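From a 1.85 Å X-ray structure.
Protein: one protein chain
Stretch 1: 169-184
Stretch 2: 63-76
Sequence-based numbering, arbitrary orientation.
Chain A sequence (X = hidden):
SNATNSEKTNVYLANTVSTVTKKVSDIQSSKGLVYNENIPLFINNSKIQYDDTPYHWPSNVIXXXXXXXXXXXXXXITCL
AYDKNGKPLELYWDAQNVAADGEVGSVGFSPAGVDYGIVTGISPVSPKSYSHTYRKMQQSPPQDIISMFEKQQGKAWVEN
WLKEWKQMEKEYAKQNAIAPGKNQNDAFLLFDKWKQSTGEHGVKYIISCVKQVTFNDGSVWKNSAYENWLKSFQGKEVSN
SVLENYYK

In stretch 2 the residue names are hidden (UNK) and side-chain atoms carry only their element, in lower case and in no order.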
# COMPACT_ATOMS: atom_id res chain seq x y z
N GLU A 169 4.65 -4.03 0.46
CA GLU A 169 4.58 -4.27 -0.98
C GLU A 169 5.43 -5.48 -1.37
O GLU A 169 4.99 -6.35 -2.12
CB GLU A 169 5.03 -3.03 -1.75
CG GLU A 169 4.34 -2.86 -3.10
CD GLU A 169 2.87 -2.50 -2.96
OE1 GLU A 169 2.54 -1.73 -2.04
OE2 GLU A 169 2.06 -3.00 -3.77
N LYS A 170 6.66 -5.54 -0.84
CA LYS A 170 7.52 -6.69 -1.13
C LYS A 170 6.91 -7.99 -0.60
O LYS A 170 6.95 -9.02 -1.28
CB LYS A 170 8.91 -6.45 -0.55
CG LYS A 170 9.92 -7.52 -0.89
CD LYS A 170 11.34 -7.08 -0.51
CE LYS A 170 11.58 -7.19 1.00
NZ LYS A 170 11.67 -8.61 1.47
N GLU A 171 6.31 -7.96 0.60
CA GLU A 171 5.75 -9.20 1.15
C GLU A 171 4.55 -9.69 0.34
O GLU A 171 4.41 -10.90 0.10
CB GLU A 171 5.35 -9.01 2.62
CG GLU A 171 6.51 -9.13 3.62
CD GLU A 171 7.06 -10.56 3.75
OE1 GLU A 171 6.60 -11.47 3.02
OE2 GLU A 171 7.95 -10.78 4.61
N TYR A 172 3.67 -8.77 -0.09
CA TYR A 172 2.56 -9.15 -0.95
C TYR A 172 3.06 -9.80 -2.23
O TYR A 172 2.58 -10.86 -2.64
CB TYR A 172 1.70 -7.92 -1.24
CG TYR A 172 0.63 -8.11 -2.30
CD1 TYR A 172 -0.65 -8.55 -1.95
CD2 TYR A 172 0.88 -7.83 -3.63
CE1 TYR A 172 -1.64 -8.72 -2.92
CE2 TYR A 172 -0.10 -7.99 -4.61
CZ TYR A 172 -1.36 -8.43 -4.25
OH TYR A 172 -2.33 -8.60 -5.21
N ALA A 173 4.05 -9.18 -2.87
CA ALA A 173 4.60 -9.74 -4.10
C ALA A 173 5.21 -11.12 -3.86
O ALA A 173 5.12 -12.00 -4.72
CB ALA A 173 5.64 -8.78 -4.69
N LYS A 174 5.83 -11.34 -2.70
CA LYS A 174 6.37 -12.67 -2.39
C LYS A 174 5.25 -13.71 -2.25
O LYS A 174 5.38 -14.85 -2.71
CB LYS A 174 7.24 -12.61 -1.13
CG LYS A 174 8.71 -12.29 -1.46
CD LYS A 174 9.38 -11.33 -0.46
CE LYS A 174 9.92 -12.03 0.78
NZ LYS A 174 8.84 -12.41 1.75
N GLN A 175 4.13 -13.32 -1.66
CA GLN A 175 3.02 -14.25 -1.53
C GLN A 175 2.38 -14.56 -2.89
O GLN A 175 1.79 -15.63 -3.06
CB GLN A 175 1.99 -13.67 -0.57
CG GLN A 175 2.55 -13.51 0.83
CD GLN A 175 1.52 -12.94 1.79
OE1 GLN A 175 0.35 -13.32 1.75
NE2 GLN A 175 1.94 -12.01 2.63
N ASN A 176 2.49 -13.64 -3.85
CA ASN A 176 1.97 -13.84 -5.20
C ASN A 176 3.02 -14.37 -6.18
O ASN A 176 2.80 -14.29 -7.39
CB ASN A 176 1.40 -12.53 -5.74
CG ASN A 176 0.09 -12.19 -5.12
OD1 ASN A 176 -0.90 -12.87 -5.34
ND2 ASN A 176 0.08 -11.13 -4.32
N ALA A 177 4.13 -14.90 -5.70
CA ALA A 177 5.21 -15.31 -6.61
C ALA A 177 4.81 -16.55 -7.42
O ALA A 177 3.95 -17.35 -7.02
CB ALA A 177 6.48 -15.60 -5.82
N ILE A 178 5.46 -16.71 -8.58
CA ILE A 178 5.33 -17.92 -9.38
C ILE A 178 6.19 -19.00 -8.73
O ILE A 178 7.42 -18.86 -8.66
CB ILE A 178 5.75 -17.69 -10.84
CG1 ILE A 178 4.94 -16.55 -11.47
CG2 ILE A 178 5.54 -18.95 -11.63
CD1 ILE A 178 5.44 -16.08 -12.84
N ALA A 179 5.55 -20.08 -8.27
CA ALA A 179 6.24 -21.12 -7.51
C ALA A 179 7.15 -21.92 -8.43
O ALA A 179 6.93 -21.97 -9.65
CB ALA A 179 5.22 -22.03 -6.84
N PRO A 180 8.20 -22.57 -7.88
CA PRO A 180 9.06 -23.42 -8.73
C PRO A 180 8.24 -24.51 -9.42
O PRO A 180 7.37 -25.13 -8.81
CB PRO A 180 10.08 -24.01 -7.74
CG PRO A 180 10.06 -23.12 -6.55
CD PRO A 180 8.68 -22.50 -6.49
N GLY A 181 8.53 -24.73 -10.70
CA GLY A 181 7.79 -25.68 -11.52
C GLY A 181 6.44 -25.22 -12.05
O GLY A 181 5.89 -25.89 -12.94
N LYS A 182 5.90 -24.11 -11.57
CA LYS A 182 4.58 -23.64 -12.02
C LYS A 182 4.55 -23.31 -13.51
O LYS A 182 5.41 -22.60 -14.04
CB LYS A 182 4.19 -22.42 -11.19
CG LYS A 182 2.88 -21.73 -11.57
CD LYS A 182 1.67 -22.46 -11.05
CE LYS A 182 0.47 -21.52 -11.05
NZ LYS A 182 -0.59 -22.11 -10.20
N ASN A 183 3.52 -23.81 -14.21
CA ASN A 183 3.16 -23.31 -15.53
C ASN A 183 2.01 -22.32 -15.38
O ASN A 183 1.02 -22.62 -14.70
CB ASN A 183 2.71 -24.45 -16.45
CG ASN A 183 3.72 -25.57 -16.53
OD1 ASN A 183 3.38 -26.74 -16.35
ND2 ASN A 183 4.96 -25.21 -16.81
N GLN A 184 2.10 -21.15 -16.00
CA GLN A 184 0.93 -20.27 -16.01
C GLN A 184 0.95 -19.36 -17.21
O GLN A 184 2.00 -19.05 -17.77
CB GLN A 184 0.81 -19.45 -14.73
CG GLN A 184 1.88 -18.44 -14.49
CD GLN A 184 1.67 -17.72 -13.16
OE1 GLN A 184 1.53 -18.37 -12.11
NE2 GLN A 184 1.63 -16.40 -13.21
N UNK A 63 2.79 -17.79 -22.25
CA UNK A 63 2.79 -19.02 -21.47
C UNK A 63 4.18 -19.20 -20.87
O UNK A 63 5.18 -19.27 -21.60
o UNK A 63 2.65 -21.42 -21.67
c UNK A 63 2.39 -20.21 -22.34
N UNK A 64 4.24 -19.21 -19.54
CA UNK A 64 5.48 -19.24 -18.77
C UNK A 64 5.60 -20.52 -17.94
O UNK A 64 4.60 -21.12 -17.50
c UNK A 64 6.67 -16.31 -19.18
c UNK A 64 5.54 -18.04 -17.81
c UNK A 64 5.41 -16.64 -18.40
c UNK A 64 5.20 -15.63 -17.27
N UNK A 65 6.85 -20.91 -17.70
CA UNK A 65 7.20 -22.01 -16.81
C UNK A 65 8.37 -21.55 -15.94
O UNK A 65 9.40 -21.16 -16.49
c UNK A 65 8.13 -24.36 -16.62
c UNK A 65 7.60 -23.28 -17.58
o UNK A 65 6.48 -23.78 -18.33
N UNK A 66 8.23 -21.60 -14.62
CA UNK A 66 9.35 -21.35 -13.71
C UNK A 66 10.20 -22.61 -13.62
O UNK A 66 9.89 -23.52 -12.87
c UNK A 66 8.85 -20.95 -12.32
o UNK A 66 11.16 -20.90 -11.61
n UNK A 66 9.63 -20.14 -10.16
c UNK A 66 9.99 -20.67 -11.33
N UNK A 67 11.30 -22.65 -14.37
CA UNK A 67 12.13 -23.85 -14.39
C UNK A 67 13.17 -23.89 -13.27
O UNK A 67 13.91 -24.87 -13.17
c UNK A 67 12.82 -23.98 -15.75
o UNK A 67 13.45 -22.76 -16.11
N UNK A 68 13.24 -22.86 -12.44
CA UNK A 68 14.24 -22.82 -11.39
C UNK A 68 13.69 -23.42 -10.10
O UNK A 68 12.52 -23.81 -10.01
o UNK A 68 13.82 -20.66 -10.35
c UNK A 68 14.72 -21.39 -11.15
N UNK A 69 14.55 -23.48 -9.09
CA UNK A 69 14.16 -23.99 -7.78
C UNK A 69 13.69 -22.90 -6.83
O UNK A 69 13.44 -23.17 -5.66
o UNK A 69 16.81 -28.00 -7.23
c UNK A 69 16.88 -26.76 -7.37
o UNK A 69 17.89 -26.09 -7.07
c UNK A 69 15.66 -26.03 -7.94
c UNK A 69 15.33 -24.76 -7.17
N UNK A 70 13.54 -21.68 -7.32
CA UNK A 70 13.20 -20.53 -6.50
C UNK A 70 11.92 -19.89 -7.01
O UNK A 70 11.68 -19.86 -8.23
n UNK A 70 18.51 -18.04 -7.65
c UNK A 70 15.65 -20.02 -5.96
c UNK A 70 17.41 -19.04 -7.49
c UNK A 70 14.33 -19.50 -6.50
c UNK A 70 16.73 -18.95 -6.12
N UNK A 71 11.11 -19.40 -6.08
CA UNK A 71 9.91 -18.65 -6.44
C UNK A 71 10.27 -17.32 -7.09
O UNK A 71 11.18 -16.63 -6.63
c UNK A 71 9.05 -18.42 -5.20
N UNK A 72 9.53 -16.93 -8.12
CA UNK A 72 9.80 -15.72 -8.89
C UNK A 72 8.81 -14.63 -8.48
O UNK A 72 7.60 -14.75 -8.73
c UNK A 72 9.75 -16.00 -10.40
c UNK A 72 9.67 -14.68 -11.21
c UNK A 72 10.98 -16.83 -10.81
c UNK A 72 10.89 -17.44 -12.20
N UNK A 73 9.31 -13.57 -7.85
CA UNK A 73 8.44 -12.51 -7.37
C UNK A 73 8.25 -11.37 -8.38
O UNK A 73 7.27 -10.65 -8.28
c UNK A 73 8.93 -9.44 -3.81
se UNK A 73 10.54 -10.28 -4.32
c UNK A 73 8.95 -11.95 -6.03
c UNK A 73 10.00 -10.87 -6.12
N UNK A 74 9.17 -11.20 -9.34
CA UNK A 74 9.00 -10.17 -10.36
C UNK A 74 9.74 -10.59 -11.63
O UNK A 74 10.61 -11.46 -11.60
c UNK A 74 8.94 -7.60 -10.66
o UNK A 74 8.06 -7.78 -11.54
c UNK A 74 9.49 -8.79 -9.85
o UNK A 74 9.40 -6.47 -10.43
N UNK A 75 9.33 -10.03 -12.75
CA UNK A 75 10.04 -10.29 -14.00
C UNK A 75 9.91 -9.07 -14.89
O UNK A 75 9.09 -8.19 -14.66
c UNK A 75 8.05 -11.56 -15.12
c UNK A 75 5.86 -12.55 -15.01
c UNK A 75 9.53 -11.56 -14.73
c UNK A 75 5.36 -11.58 -15.87
o UNK A 75 4.02 -11.61 -16.22
c UNK A 75 7.19 -12.54 -14.65
c UNK A 75 6.19 -10.59 -16.37
c UNK A 75 7.53 -10.60 -16.01
N UNK A 76 10.76 -9.02 -15.91
CA UNK A 76 10.61 -8.09 -17.02
C UNK A 76 10.70 -8.91 -18.29
O UNK A 76 11.69 -9.63 -18.50
o UNK A 76 12.58 -4.28 -14.64
c UNK A 76 11.67 -6.98 -17.00
c UNK A 76 11.58 -6.14 -15.73
o UNK A 76 13.41 -4.85 -16.61
c UNK A 76 12.60 -5.01 -15.66
O HOH W 1 4.84 -11.29 -7.36

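Position 63 carries one carbon and then one oxygen, with its CA 3.8 Å from Gln184 O; a two-atom side chain ending in oxygen is Ser63. Position 64 has four carbons forked at the second, the pattern of Leu64. Its backbone pairs with Gln184 in both directions, Leu64 N to Gln184 O and Gln184 N to Leu64 O, each 2.9 Å, and its CD1 lies 4.5 Å from Ile178 CD1.

At position 65 the first carbon bears one oxygen and one carbon, which gives Thr65. Its OG1 accepts a weak hydrogen bond from Asn183 ND2, 2.6 Å long but bent to 118°. Position 66 has two carbons, the second carrying one oxygen and one nitrogen, hence Asn66. Asn66 ND2 donates to Ile178 O (3.0 Å), while the backbone gives Asn66 N to Lys182 O (3.0 Å) and receives Gly181 N at Asn66 O (2.8 Å).

Positions 67 and 68 each show one carbon then one oxygen: Ser67, which makes no contact, and Ser68, whose backbone O lies 3.3 Å from Pro180 CB. Ser68 N also donates to Asn66 OD1 (3.0 Å), helping to fix the amide. Position 69 has three carbons, the third bearing two oxygens, so Glu69; its CB points away, and its backbone O sits 3.5 Å from Pro180 CG. Four carbons in a row ending in nitrogen make position 70 Lys70, whose backbone O accepts from Asn66 ND2 (2.8 Å).

Position 71 has a lone carbon, 3.9 Å from Ala177 CB: Ala71. Position 72, four carbons forked at the first with one arm two carbons long, is Ile72; Ile72 N to Ile178 O and Ile178 N to Ile72 O both measure 2.9 Å. Position 73 is unbranched, two carbons, selenium and a carbon, so selenomethionine, Met73. Its CE reaches Ala173 CB (3.5 Å) and Lys174 CG (3.7 Å).

Position 74, two carbons with two oxygens on the second, is Asp74, pointing away. Position 75 has a six-carbon ring bearing oxygen: Tyr75, with Ile178 CD1 at the ring edge, 4.2 Å from CE2. Position 76, three carbons ending in two oxygens, is Glu76, out of reach.

The contact joins two antiparallel ladders, one at Ile178 and Ile72, the other at Asn183 and Gln184. A type II turn from Ala179 to Lys182 lies between them, and Asn66 links its backbone bonds near the turn to Ile178 through its amide. Beyond, Met73 packs against the helix, and one water donates to Met73 O and Ala173 O, both 2.7 Å.

Stretch 2 63-76: SLTNSSEKAIMDYE
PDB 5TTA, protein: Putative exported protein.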